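Local coordinates for THUMP domain-containing protein (Pyrococcus horikoshii, PDB 1VBK) that is of unknown function but, as a ThiI-like protein carrying a THUMP domain, probably binds RNA and ATP, at residues A[5-10]-A[71-76]; A[28-33]-A[63-68]; A[113-118]-A[125-130]; A[117-122]-A[154-159]. All coordinates share one frame; numbering follows the deposited sequence.

Interactions 1 and 2 lie near the centre of the chain, inside the ferredoxin-like region: interaction 1 pairs the strands 3-8 and 71-81, and interaction 2 packs the helices 19-36 and 58-65 together, with Leu65 also reaching the apolar face of the strand pair. Interaction 1 mixes backbone hydrogen bonds with a buried arginine, whereas interaction 2 is purely apolar across its segments. Interactions 3 and 4, in the THUMP region, have their centres about 26 Å from the centre of the chain and are only partly buried; they share Thr117 and Lys118, and combine apolar contacts with side-chain oxygens that accept backbone N-H groups, from Gln128 in interaction 3 and from Thr117 and Glu119 in interaction 4. A salt bridge from Arg7 to Glu155 joins interactions 1 and 4.

Interaction 1. Residues A[5-10]-A[71-76]; sequences IVRYGE and IVSISP
Arg7 lies along Ser73 and reaches on to Ser75, its chain extended from CG to NE with CG anti to the carbonyl carbon (chi1 -50°). Arg7 NH1 donates to two hydroxyls of strand 71-76: Ser73 OG at 3.1 Å, and Ser75 OG at 2.9 Å, the latter exactly in the guanidinium plane. NH2 adds a weak bond to Ser75 OG, which is also hydrogen-bonded to Glu166 O, while NE forms a salt bridge with Glu155. One face of the guanidinium is covered off-centre by Ile5 CG2. The orientation of the buried guanidinium is thus fixed, with Glu155, which also pairs with Arg50, probably offsetting part of the charge. These strands, 3-8 and 71-81, are antiparallel neighbours in the ferredoxin-like domain. Ile5 N donates to Ser75 O almost straight (2.8 Å, 176°), and Arg7 N to Ser73 O at 2.9 Å. The regular pairing breaks in a classic beta bulge, where Val72 and Ser73 both face Arg7: Val72 N reaches Arg7 O at 2.8 Å, whereas Ser73 N bonds it weakly at 3.4 Å. On the face carrying Val6, the Val6 and Ile71 side chains cross at about a right angle, with Val6 CG1 3.7 Å from Ile71 CG1, and Leu65 also packs on Val6.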
loop_
_atom_site.group_PDB
_atom_site.type_symbol
_atom_site.label_atom_id
_atom_site.label_comp_id
_atom_site.label_asym_id
_atom_site.label_seq_id
_atom_site.Cartn_x
_atom_site.Cartn_y
_atom_site.Cartn_z
ATOM N N ILE A 5 30.995 0.676 11.462
ATOM C CA ILE A 5 30.232 1.915 11.562
ATOM C C ILE A 5 29.430 2.044 10.274
ATOM O O ILE A 5 29.986 1.978 9.176
ATOM C CB ILE A 5 31.153 3.156 11.669
ATOM C CG1 ILE A 5 32.065 3.038 12.895
ATOM C CG2 ILE A 5 30.305 4.427 11.762
ATOM C CD1 ILE A 5 33.144 4.110 12.945
ATOM N N VAL A 6 28.121 2.209 10.407
ATOM C CA VAL A 6 27.254 2.359 9.251
ATOM C C VAL A 6 26.694 3.777 9.277
ATOM O O VAL A 6 26.041 4.172 10.242
ATOM C CB VAL A 6 26.103 1.344 9.292
ATOM C CG1 VAL A 6 25.143 1.580 8.114
ATOM C CG2 VAL A 6 26.674 -0.070 9.240
ATOM N N ARG A 7 26.973 4.541 8.224
ATOM C CA ARG A 7 26.509 5.926 8.139
ATOM C C ARG A 7 25.399 6.047 7.110
ATOM O O ARG A 7 25.429 5.388 6.072
ATOM C CB ARG A 7 27.670 6.855 7.769
ATOM C CG ARG A 7 28.904 6.640 8.636
ATOM C CD ARG A 7 30.005 7.668 8.366
ATOM N NE ARG A 7 31.192 7.347 9.148
ATOM C CZ ARG A 7 32.096 6.437 8.792
ATOM N NH1 ARG A 7 31.957 5.763 7.654
ATOM N NH2 ARG A 7 33.121 6.174 9.592
ATOM N N TYR A 8 24.426 6.905 7.399
ATOM C CA TYR A 8 23.288 7.090 6.508
ATOM C C TYR A 8 22.735 8.503 6.596
ATOM O O TYR A 8 23.177 9.310 7.417
ATOM C CB TYR A 8 22.194 6.083 6.873
ATOM C CG TYR A 8 21.887 6.067 8.353
ATOM C CD1 TYR A 8 20.975 6.967 8.908
ATOM C CD2 TYR A 8 22.549 5.182 9.209
ATOM C CE1 TYR A 8 20.727 6.988 10.280
ATOM C CE2 TYR A 8 22.315 5.198 10.584
ATOM C CZ TYR A 8 21.403 6.103 11.111
ATOM O OH TYR A 8 21.182 6.138 12.469
ATOM N N GLY A 9 21.754 8.790 5.752
ATOM C CA GLY A 9 21.153 10.108 5.747
ATOM C C GLY A 9 22.024 11.076 4.977
ATOM O O GLY A 9 23.247 11.071 5.125
ATOM N N GLU A 10 21.400 11.900 4.143
ATOM C CA GLU A 10 22.143 12.874 3.359
ATOM C C GLU A 10 21.293 14.105 3.056
ATOM O O GLU A 10 20.110 13.995 2.728
ATOM C CB GLU A 10 22.653 12.226 2.067
ATOM C CG GLU A 10 21.597 11.484 1.265
ATOM C CD GLU A 10 22.210 10.562 0.224
ATOM O OE1 GLU A 10 23.056 11.036 -0.565
ATOM O OE2 GLU A 10 21.847 9.365 0.193
ATOM N N ILE A 71 22.481 2.981 2.904
ATOM C CA ILE A 71 23.772 3.170 3.556
ATOM C C ILE A 71 24.654 4.055 2.690
ATOM O O ILE A 71 24.857 3.771 1.504
ATOM C CB ILE A 71 24.485 1.813 3.779
ATOM C CG1 ILE A 71 23.693 0.970 4.784
ATOM C CG2 ILE A 71 25.909 2.040 4.291
ATOM C CD1 ILE A 71 24.280 -0.428 4.999
ATOM N N VAL A 72 25.158 5.137 3.279
ATOM C CA VAL A 72 26.032 6.065 2.564
ATOM C C VAL A 72 27.478 5.575 2.607
ATOM O O VAL A 72 28.170 5.581 1.588
ATOM C CB VAL A 72 25.939 7.489 3.155
ATOM C CG1 VAL A 72 26.928 8.410 2.452
ATOM C CG2 VAL A 72 24.520 8.023 2.985
ATOM N N SER A 73 27.942 5.154 3.781
ATOM C CA SER A 73 29.302 4.630 3.892
ATOM C C SER A 73 29.446 3.660 5.055
ATOM O O SER A 73 28.680 3.698 6.022
ATOM C CB SER A 73 30.338 5.758 4.003
ATOM O OG SER A 73 30.225 6.478 5.214
ATOM N N ILE A 74 30.447 2.792 4.942
ATOM C CA ILE A 74 30.717 1.756 5.925
ATOM C C ILE A 74 32.185 1.771 6.365
ATOM O O ILE A 74 33.081 1.850 5.529
ATOM C CB ILE A 74 30.406 0.379 5.302
ATOM C CG1 ILE A 74 28.987 0.389 4.735
ATOM C CG2 ILE A 74 30.568 -0.728 6.331
ATOM C CD1 ILE A 74 28.688 -0.777 3.833
ATOM N N SER A 75 32.426 1.678 7.673
ATOM C CA SER A 75 33.797 1.669 8.182
ATOM C C SER A 75 34.097 0.612 9.240
ATOM O O SER A 75 33.616 0.707 10.369
ATOM C CB SER A 75 34.175 3.031 8.791
ATOM O OG SER A 75 34.338 4.043 7.811
ATOM N N PRO A 76 34.879 -0.418 8.883
ATOM C CA PRO A 76 35.219 -1.440 9.883
ATOM C C PRO A 76 36.039 -0.601 10.863
ATOM O O PRO A 76 36.784 0.274 10.428
ATOM C CB PRO A 76 36.117 -2.401 9.104
ATOM C CG PRO A 76 35.639 -2.254 7.693
ATOM C CD PRO A 76 35.417 -0.769 7.559
#

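Interaction 2. Residues A[28-33]-A[63-68]; sequences NNIREA and NVLVRV
The Arg67 guanidinium has the carbonyl oxygen Val64 O over the centre of one face, 4.1 Å above the plane, while its NE and NH1 are hydrogen-bonded to Arg229 O and Tyr232 OH. The Asn29 amide is held at both ends: Asn28 ND2 donates to Asn29 OD1 at 3.1 Å, and Asn29 ND2 bonds to Ile176 O. At the Arg31 guanidinium, NH1 forms a salt bridge with Glu32 OE2 (2.8 Å), and Asn28 OD1 accepts from Arg31 NH2 in the guanidinium plane, although NH2 stands above the Asn28 carbonyl plane. None of these polar groups bridges the two segments, whose contact is wholly apolar and buried. It joins the two helices of the ferredoxin-like beta-alpha-beta-beta-alpha-beta fold, 19-36 and 58-65. Ala33 is central: its CB meets Val64 CG1 at 3.8 Å and Val68 CG2 at 4.0 Å. Leu65, with CG anti to the carbonyl carbon and chi2 extended, sends CD2 across Ile30 at about a right angle, to 3.8 Å from Ile30 CG2. A type I turn from Leu65 to Val68, closed by Val68 N to Leu65 O (3.0 Å), brings Val68 CG1 to 4.3 Å from Asn29 CB.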
loop_
_atom_site.group_PDB
_atom_site.type_symbol
_atom_site.label_atom_id
_atom_site.label_comp_id
_atom_site.label_asym_id
_atom_site.label_seq_id
_atom_site.Cartn_x
_atom_site.Cartn_y
_atom_site.Cartn_z
ATOM N N ASN A 28 16.898 -3.614 10.382
ATOM C CA ASN A 28 16.226 -4.869 10.048
ATOM C C ASN A 28 16.883 -5.483 8.816
ATOM O O ASN A 28 17.193 -6.670 8.788
ATOM C CB ASN A 28 14.746 -4.624 9.747
ATOM C CG ASN A 28 14.046 -5.869 9.233
ATOM O OD1 ASN A 28 13.709 -6.766 10.002
ATOM N ND2 ASN A 28 13.845 -5.937 7.923
ATOM N N ASN A 29 17.092 -4.658 7.795
ATOM C CA ASN A 29 17.704 -5.114 6.558
ATOM C C ASN A 29 19.160 -5.532 6.764
ATOM O O ASN A 29 19.642 -6.468 6.127
ATOM C CB ASN A 29 17.592 -4.016 5.496
ATOM C CG ASN A 29 16.145 -3.626 5.220
ATOM O OD1 ASN A 29 15.217 -4.358 5.584
ATOM N ND2 ASN A 29 15.942 -2.482 4.567
ATOM N N ILE A 30 19.854 -4.845 7.666
ATOM C CA ILE A 30 21.246 -5.165 7.966
ATOM C C ILE A 30 21.303 -6.535 8.647
ATOM O O ILE A 30 22.163 -7.359 8.336
ATOM C CB ILE A 30 21.869 -4.072 8.874
ATOM C CG1 ILE A 30 22.108 -2.803 8.038
ATOM C CG2 ILE A 30 23.167 -4.578 9.516
ATOM C CD1 ILE A 30 22.541 -1.593 8.834
ATOM N N ARG A 31 20.381 -6.780 9.575
ATOM C CA ARG A 31 20.336 -8.068 10.264
ATOM C C ARG A 31 20.071 -9.190 9.256
ATOM O O ARG A 31 20.737 -10.226 9.273
ATOM C CB ARG A 31 19.231 -8.078 11.323
ATOM C CG ARG A 31 19.081 -9.419 12.032
ATOM C CD ARG A 31 17.877 -9.425 12.959
ATOM N NE ARG A 31 16.648 -9.094 12.242
ATOM C CZ ARG A 31 16.071 -9.877 11.336
ATOM N NH1 ARG A 31 16.605 -11.054 11.027
ATOM N NH2 ARG A 31 14.963 -9.476 10.727
ATOM N N GLU A 32 19.087 -8.976 8.388
ATOM C CA GLU A 32 18.733 -9.961 7.372
ATOM C C GLU A 32 19.920 -10.287 6.476
ATOM O O GLU A 32 20.155 -11.450 6.148
ATOM C CB GLU A 32 17.573 -9.450 6.517
ATOM C CG GLU A 32 16.215 -9.556 7.181
ATOM C CD GLU A 32 15.751 -10.995 7.306
ATOM O OE1 GLU A 32 15.648 -11.675 6.260
ATOM O OE2 GLU A 32 15.493 -11.447 8.443
ATOM N N ALA A 33 20.671 -9.259 6.090
ATOM C CA ALA A 33 21.837 -9.444 5.231
ATOM C C ALA A 33 22.931 -10.277 5.893
ATOM O O ALA A 33 23.451 -11.219 5.293
ATOM C CB ALA A 33 22.399 -8.095 4.822
ATOM N N ASN A 63 31.722 -5.863 3.812
ATOM C CA ASN A 63 31.594 -6.237 2.409
ATOM C C ASN A 63 30.177 -6.650 2.027
ATOM O O ASN A 63 29.776 -6.485 0.879
ATOM C CB ASN A 63 32.585 -7.351 2.065
ATOM C CG ASN A 63 34.006 -6.835 1.916
ATOM O OD1 ASN A 63 34.949 -7.613 1.768
ATOM N ND2 ASN A 63 34.163 -5.513 1.942
ATOM N N VAL A 64 29.426 -7.189 2.981
ATOM C CA VAL A 64 28.042 -7.584 2.727
ATOM C C VAL A 64 27.163 -6.332 2.754
ATOM O O VAL A 64 26.333 -6.121 1.874
ATOM C CB VAL A 64 27.515 -8.550 3.818
ATOM C CG1 VAL A 64 26.001 -8.687 3.712
ATOM C CG2 VAL A 64 28.186 -9.916 3.678
ATOM N N LEU A 65 27.367 -5.501 3.773
ATOM C CA LEU A 65 26.575 -4.291 3.946
ATOM C C LEU A 65 26.660 -3.299 2.791
ATOM O O LEU A 65 25.810 -2.417 2.665
ATOM C CB LEU A 65 26.939 -3.616 5.274
ATOM C CG LEU A 65 26.618 -4.511 6.480
ATOM C CD1 LEU A 65 26.765 -3.724 7.770
ATOM C CD2 LEU A 65 25.194 -5.056 6.359
ATOM N N VAL A 66 27.680 -3.432 1.953
ATOM C CA VAL A 66 27.802 -2.551 0.796
ATOM C C VAL A 66 26.560 -2.715 -0.083
ATOM O O VAL A 66 26.165 -1.792 -0.795
ATOM C CB VAL A 66 29.054 -2.901 -0.062
ATOM C CG1 VAL A 66 29.038 -2.103 -1.358
ATOM C CG2 VAL A 66 30.321 -2.594 0.712
ATOM N N ARG A 67 25.940 -3.891 -0.026
ATOM C CA ARG A 67 24.761 -4.162 -0.852
ATOM C C ARG A 67 23.420 -3.795 -0.224
ATOM O O ARG A 67 22.362 -4.125 -0.771
ATOM C CB ARG A 67 24.739 -5.636 -1.267
ATOM C CG ARG A 67 25.945 -6.057 -2.112
ATOM C CD ARG A 67 25.713 -7.414 -2.764
ATOM N NE ARG A 67 25.440 -8.463 -1.784
ATOM C CZ ARG A 67 26.369 -9.068 -1.049
ATOM N NH1 ARG A 67 26.020 -10.007 -0.181
ATOM N NH2 ARG A 67 27.646 -8.748 -1.193
ATOM N N VAL A 68 23.461 -3.106 0.912
ATOM C CA VAL A 68 22.247 -2.692 1.612
ATOM C C VAL A 68 21.916 -1.229 1.309
ATOM O O VAL A 68 22.640 -0.319 1.720
ATOM C CB VAL A 68 22.413 -2.879 3.136
ATOM C CG1 VAL A 68 21.177 -2.365 3.880
ATOM C CG2 VAL A 68 22.638 -4.358 3.441
#

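Interaction 3. Residues A[113-118]-A[125-130]; sequences ARRITK and LEIQAK
Strand 113-115 and helix 125-130 run roughly antiparallel, their axes inclined at 144° and 7.7 Å apart at closest approach. Ala113 points at the helix and is met by two side chains: its CB lies 3.7 Å from Ile127 CG2 and as far from Gln128 CG. The Gln128 chain starts with CG anti to the carbonyl carbon and is extended beyond it, so that its amide reaches the strand backbone. There Ala113 N donates to Gln128 OE1 at 2.9 Å, nearly straight (171°), in the amide plane and on a lone pair. A water donates a second hydrogen bond to the same oxygen and accepts one from Arg114 NH1 at 2.7 Å, bridging the two side chains. Arg114 starts out away from the helix, but a bend at chi2 (-72°) folds it back, and NH1 also bonds Ala113 O at 2.7 Å. The contact belongs to the beta-alpha-beta unit of the THUMP domain, in which helix 124-138 connects strand 108-115 to the parallel strand 142-143. The other end of the Gln128 amide, NE2, bonds a methylpentanediol molecule, probably from the crystallisation liquor. Farther along the strand, Arg115 CG comes within 4.2 Å of Ile127 CD1, while its NH1 is hydrogen-bonded to Phe120 O. Lys118 bends back so that NZ donates to Arg115 O at 2.9 Å, its CD over one face of the Arg115 guanidinium, toward the rim.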
loop_
_atom_site.group_PDB
_atom_site.type_symbol
_atom_site.label_atom_id
_atom_site.label_comp_id
_atom_site.label_asym_id
_atom_site.label_seq_id
_atom_site.Cartn_x
_atom_site.Cartn_y
_atom_site.Cartn_z
ATOM N N ALA A 113 38.396 13.730 12.521
ATOM C CA ALA A 113 37.729 13.428 13.776
ATOM C C ALA A 113 36.373 14.086 13.883
ATOM O O ALA A 113 36.156 15.183 13.366
ATOM C CB ALA A 113 38.608 13.860 14.948
ATOM N N ARG A 114 35.460 13.398 14.562
ATOM C CA ARG A 114 34.111 13.909 14.769
ATOM C C ARG A 114 33.642 13.572 16.176
ATOM O O ARG A 114 33.747 12.426 16.611
ATOM C CB ARG A 114 33.134 13.288 13.764
ATOM C CG ARG A 114 33.292 13.770 12.325
ATOM C CD ARG A 114 32.799 15.206 12.158
ATOM N NE ARG A 114 32.968 15.681 10.787
ATOM C CZ ARG A 114 34.139 16.005 10.244
ATOM N NH1 ARG A 114 35.254 15.912 10.956
ATOM N NH2 ARG A 114 34.196 16.408 8.982
ATOM N N ARG A 115 33.153 14.574 16.898
ATOM C CA ARG A 115 32.621 14.326 18.230
ATOM C C ARG A 115 31.125 14.167 18.025
ATOM O O ARG A 115 30.401 15.157 17.920
ATOM C CB ARG A 115 32.883 15.502 19.175
ATOM C CG ARG A 115 34.307 15.588 19.704
ATOM C CD ARG A 115 34.386 16.555 20.876
ATOM N NE ARG A 115 33.884 17.877 20.518
ATOM C CZ ARG A 115 33.733 18.881 21.373
ATOM N NH1 ARG A 115 34.043 18.722 22.652
ATOM N NH2 ARG A 115 33.273 20.049 20.944
ATOM N N ILE A 116 30.664 12.926 17.929
ATOM C CA ILE A 116 29.253 12.733 17.739
ATOM C C ILE A 116 28.528 13.257 18.956
ATOM O O ILE A 116 27.575 14.019 18.862
ATOM C CB ILE A 116 28.996 11.234 17.579
ATOM C CG1 ILE A 116 29.833 10.674 16.427
ATOM C CG2 ILE A 116 27.512 10.992 17.245
ATOM C CD1 ILE A 116 29.568 11.404 15.110
ATOM N N THR A 117 28.990 12.885 20.145
ATOM C CA THR A 117 28.446 13.441 21.378
ATOM C C THR A 117 29.569 14.382 21.826
ATOM O O THR A 117 30.721 14.191 21.430
ATOM C CB THR A 117 28.152 12.350 22.444
ATOM O OG1 THR A 117 29.312 11.542 22.657
ATOM C CG2 THR A 117 26.994 11.468 21.986
ATOM N N LYS A 118 29.253 15.385 22.641
ATOM C CA LYS A 118 30.263 16.370 23.034
ATOM C C LYS A 118 30.933 16.298 24.404
ATOM O O LYS A 118 31.386 17.329 24.908
ATOM C CB LYS A 118 29.677 17.777 22.874
ATOM C CG LYS A 118 28.927 18.005 21.571
ATOM C CD LYS A 118 29.827 17.847 20.358
ATOM C CE LYS A 118 29.063 18.133 19.072
ATOM N NZ LYS A 118 29.934 18.008 17.873
ATOM N N LEU A 125 39.053 19.395 15.718
ATOM C CA LEU A 125 40.315 19.880 15.171
ATOM C C LEU A 125 41.481 19.691 16.141
ATOM O O LEU A 125 42.627 19.505 15.718
ATOM C CB LEU A 125 40.183 21.351 14.763
ATOM C CG LEU A 125 39.121 21.604 13.687
ATOM C CD1 LEU A 125 39.103 23.091 13.354
ATOM C CD2 LEU A 125 39.419 20.780 12.432
ATOM N N GLU A 126 41.197 19.742 17.440
ATOM C CA GLU A 126 42.238 19.541 18.442
ATOM C C GLU A 126 42.645 18.065 18.406
ATOM O O GLU A 126 43.825 17.730 18.494
ATOM C CB GLU A 126 41.727 19.911 19.842
ATOM C CG GLU A 126 41.489 21.408 20.051
ATOM C CD GLU A 126 41.030 21.757 21.465
ATOM O OE1 GLU A 126 39.925 21.334 21.870
ATOM O OE2 GLU A 126 41.783 22.462 22.175
ATOM N N ILE A 127 41.659 17.185 18.270
ATOM C CA ILE A 127 41.928 15.753 18.205
ATOM C C ILE A 127 42.784 15.456 16.976
ATOM O O ILE A 127 43.784 14.742 17.058
ATOM C CB ILE A 127 40.616 14.945 18.115
ATOM C CG1 ILE A 127 39.817 15.097 19.414
ATOM C CG2 ILE A 127 40.925 13.478 17.848
ATOM C CD1 ILE A 127 38.390 14.558 19.324
ATOM N N GLN A 128 42.393 16.015 15.833
ATOM C CA GLN A 128 43.138 15.803 14.595
ATOM C C GLN A 128 44.591 16.257 14.732
ATOM O O GLN A 128 45.510 15.553 14.308
ATOM C CB GLN A 128 42.457 16.546 13.436
ATOM C CG GLN A 128 41.050 16.031 13.165
ATOM C CD GLN A 128 40.352 16.707 11.995
ATOM O OE1 GLN A 128 39.184 16.423 11.725
ATOM N NE2 GLN A 128 41.061 17.592 11.293
ATOM N N ALA A 129 44.797 17.424 15.334
ATOM C CA ALA A 129 46.147 17.957 15.511
ATOM C C ALA A 129 47.004 17.100 16.435
ATOM O O ALA A 129 48.159 16.809 16.124
ATOM C CB ALA A 129 46.082 19.390 16.043
ATOM N N LYS A 130 46.438 16.700 17.571
ATOM C CA LYS A 130 47.158 15.891 18.549
ATOM C C LYS A 130 47.486 14.489 18.037
ATOM O O LYS A 130 48.592 13.985 18.242
ATOM C CB LYS A 130 46.344 15.775 19.839
ATOM C CG LYS A 130 46.173 17.077 20.608
ATOM C CD LYS A 130 47.475 17.525 21.234
ATOM C CE LYS A 130 47.239 18.590 22.297
ATOM N NZ LYS A 130 48.484 18.870 23.070
HETATM O O HOH W 1 37.367 17.488 10.340
#

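Interaction 4. Residues A[117-122]-A[154-159]; sequences TKEFPL and IEIMQG
Thr117 OG1 is both acceptor and donor at the heart of this contact. Gln158 N donates to Thr117 OG1 at 2.7 Å, and OG1 in turn donates to Glu119 OE1 at 2.6 Å, on the syn lone pair of the carboxylate. OG1 is placed for both bonds by lying between the backbone N and the carbonyl carbon (chi1 53°). The second carboxylate oxygen, Glu119 OE2, accepts Gly159 N at 3.1 Å in an almost straight bond (171°) that arrives from above the carboxylate plane; the bend of the Glu119 chain at chi2 (-69°) turns the acid back to meet it. Two successive backbone N-H groups are thus satisfied by neighbouring side chains, where Gln158 and Gly159, both at positive phi, turn the chain tightly from strand 150-157 into strand 160-164. The Thr117 hydroxyl and Gly159 N, one on each oxygen, would be expected to favour the ionised form of Glu119. Backbone pairing adds little: Thr117 N to Ile156 O is weak at 3.4 Å. Beside this polar group, Ile156 CD1 sits over one face of the Phe120 ring in a CH-pi contact, 4.0 Å from the centroid and offset toward the rim. Phe120, its CG anti to the backbone N, and Ile156 both pack against Ile127 of helix 124-138 and Ile87 of helix 84-102, where the loop 117-122 meets the end of strand 150-157.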
loop_
_atom_site.group_PDB
_atom_site.type_symbol
_atom_site.label_atom_id
_atom_site.label_comp_id
_atom_site.label_asym_id
_atom_site.label_seq_id
_atom_site.Cartn_x
_atom_site.Cartn_y
_atom_site.Cartn_z
ATOM N N THR A 117 28.990 12.885 20.145
ATOM C CA THR A 117 28.446 13.441 21.378
ATOM C C THR A 117 29.569 14.382 21.826
ATOM O O THR A 117 30.721 14.191 21.430
ATOM C CB THR A 117 28.152 12.350 22.444
ATOM O OG1 THR A 117 29.312 11.542 22.657
ATOM C CG2 THR A 117 26.994 11.468 21.986
ATOM N N LYS A 118 29.253 15.385 22.641
ATOM C CA LYS A 118 30.263 16.370 23.034
ATOM C C LYS A 118 30.933 16.298 24.404
ATOM O O LYS A 118 31.386 17.329 24.908
ATOM C CB LYS A 118 29.677 17.777 22.874
ATOM C CG LYS A 118 28.927 18.005 21.571
ATOM C CD LYS A 118 29.827 17.847 20.358
ATOM C CE LYS A 118 29.063 18.133 19.072
ATOM N NZ LYS A 118 29.934 18.008 17.873
ATOM N N GLU A 119 31.035 15.120 25.010
ATOM C CA GLU A 119 31.666 15.054 26.323
ATOM C C GLU A 119 33.201 15.050 26.308
ATOM O O GLU A 119 33.830 15.461 27.286
ATOM C CB GLU A 119 31.137 13.853 27.130
ATOM C CG GLU A 119 31.615 12.472 26.698
ATOM C CD GLU A 119 31.053 12.039 25.357
ATOM O OE1 GLU A 119 29.896 12.409 25.052
ATOM O OE2 GLU A 119 31.765 11.316 24.621
ATOM N N PHE A 120 33.812 14.603 25.211
ATOM C CA PHE A 120 35.273 14.584 25.135
ATOM C C PHE A 120 35.773 16.026 25.233
ATOM O O PHE A 120 35.227 16.921 24.592
ATOM C CB PHE A 120 35.746 13.955 23.819
ATOM C CG PHE A 120 37.180 13.498 23.846
ATOM C CD1 PHE A 120 37.572 12.452 24.678
ATOM C CD2 PHE A 120 38.139 14.110 23.047
ATOM C CE1 PHE A 120 38.901 12.021 24.712
ATOM C CE2 PHE A 120 39.471 13.689 23.071
ATOM C CZ PHE A 120 39.853 12.641 23.907
ATOM N N PRO A 121 36.820 16.267 26.043
ATOM C CA PRO A 121 37.420 17.591 26.262
ATOM C C PRO A 121 38.006 18.338 25.060
ATOM O O PRO A 121 38.014 19.569 25.047
ATOM C CB PRO A 121 38.480 17.316 27.327
ATOM C CG PRO A 121 37.916 16.167 28.079
ATOM C CD PRO A 121 37.408 15.284 26.969
ATOM N N LEU A 122 38.505 17.613 24.064
ATOM C CA LEU A 122 39.100 18.254 22.892
ATOM C C LEU A 122 38.132 18.264 21.716
ATOM O O LEU A 122 37.417 17.286 21.501
ATOM C CB LEU A 122 40.378 17.515 22.475
ATOM C CG LEU A 122 41.480 17.315 23.518
ATOM C CD1 LEU A 122 42.635 16.566 22.879
ATOM C CD2 LEU A 122 41.953 18.657 24.058
ATOM N N ILE A 154 38.261 9.142 13.207
ATOM C CA ILE A 154 37.967 8.975 14.624
ATOM C C ILE A 154 36.591 9.538 14.960
ATOM O O ILE A 154 36.330 10.720 14.750
ATOM C CB ILE A 154 39.017 9.707 15.500
ATOM C CG1 ILE A 154 40.424 9.206 15.156
ATOM C CG2 ILE A 154 38.707 9.498 16.983
ATOM C CD1 ILE A 154 41.546 9.967 15.863
ATOM N N GLU A 155 35.709 8.684 15.467
ATOM C CA GLU A 155 34.380 9.117 15.850
ATOM C C GLU A 155 34.212 8.836 17.335
ATOM O O GLU A 155 34.429 7.713 17.790
ATOM C CB GLU A 155 33.318 8.377 15.027
ATOM C CG GLU A 155 33.320 8.781 13.554
ATOM C CD GLU A 155 32.169 8.188 12.766
ATOM O OE1 GLU A 155 31.129 7.866 13.374
ATOM O OE2 GLU A 155 32.304 8.063 11.530
ATOM N N ILE A 156 33.849 9.865 18.094
ATOM C CA ILE A 156 33.667 9.709 19.532
ATOM C C ILE A 156 32.190 9.824 19.877
ATOM O O ILE A 156 31.516 10.774 19.487
ATOM C CB ILE A 156 34.471 10.767 20.308
ATOM C CG1 ILE A 156 35.929 10.732 19.843
ATOM C CG2 ILE A 156 34.390 10.485 21.811
ATOM C CD1 ILE A 156 36.818 11.742 20.523
ATOM N N MET A 157 31.693 8.846 20.618
ATOM C CA MET A 157 30.286 8.823 20.969
ATOM C C MET A 157 30.081 8.141 22.312
ATOM O O MET A 157 30.477 6.991 22.500
ATOM C CB MET A 157 29.524 8.087 19.861
ATOM C CG MET A 157 28.042 7.894 20.085
ATOM S SD MET A 157 27.257 7.303 18.561
ATOM C CE MET A 157 27.843 5.607 18.495
ATOM N N GLN A 158 29.476 8.869 23.247
ATOM C CA GLN A 158 29.198 8.348 24.578
ATOM C C GLN A 158 30.368 7.616 25.233
ATOM O O GLN A 158 30.248 6.448 25.596
ATOM C CB GLN A 158 27.980 7.416 24.526
ATOM C CG GLN A 158 26.729 8.078 23.991
ATOM C CD GLN A 158 25.510 7.162 24.016
ATOM O OE1 GLN A 158 24.464 7.500 23.471
ATOM N NE2 GLN A 158 25.643 6.005 24.655
ATOM N N GLY A 159 31.501 8.300 25.372
ATOM C CA GLY A 159 32.659 7.699 26.019
ATOM C C GLY A 159 33.447 6.643 25.262
ATOM O O GLY A 159 34.398 6.071 25.805
#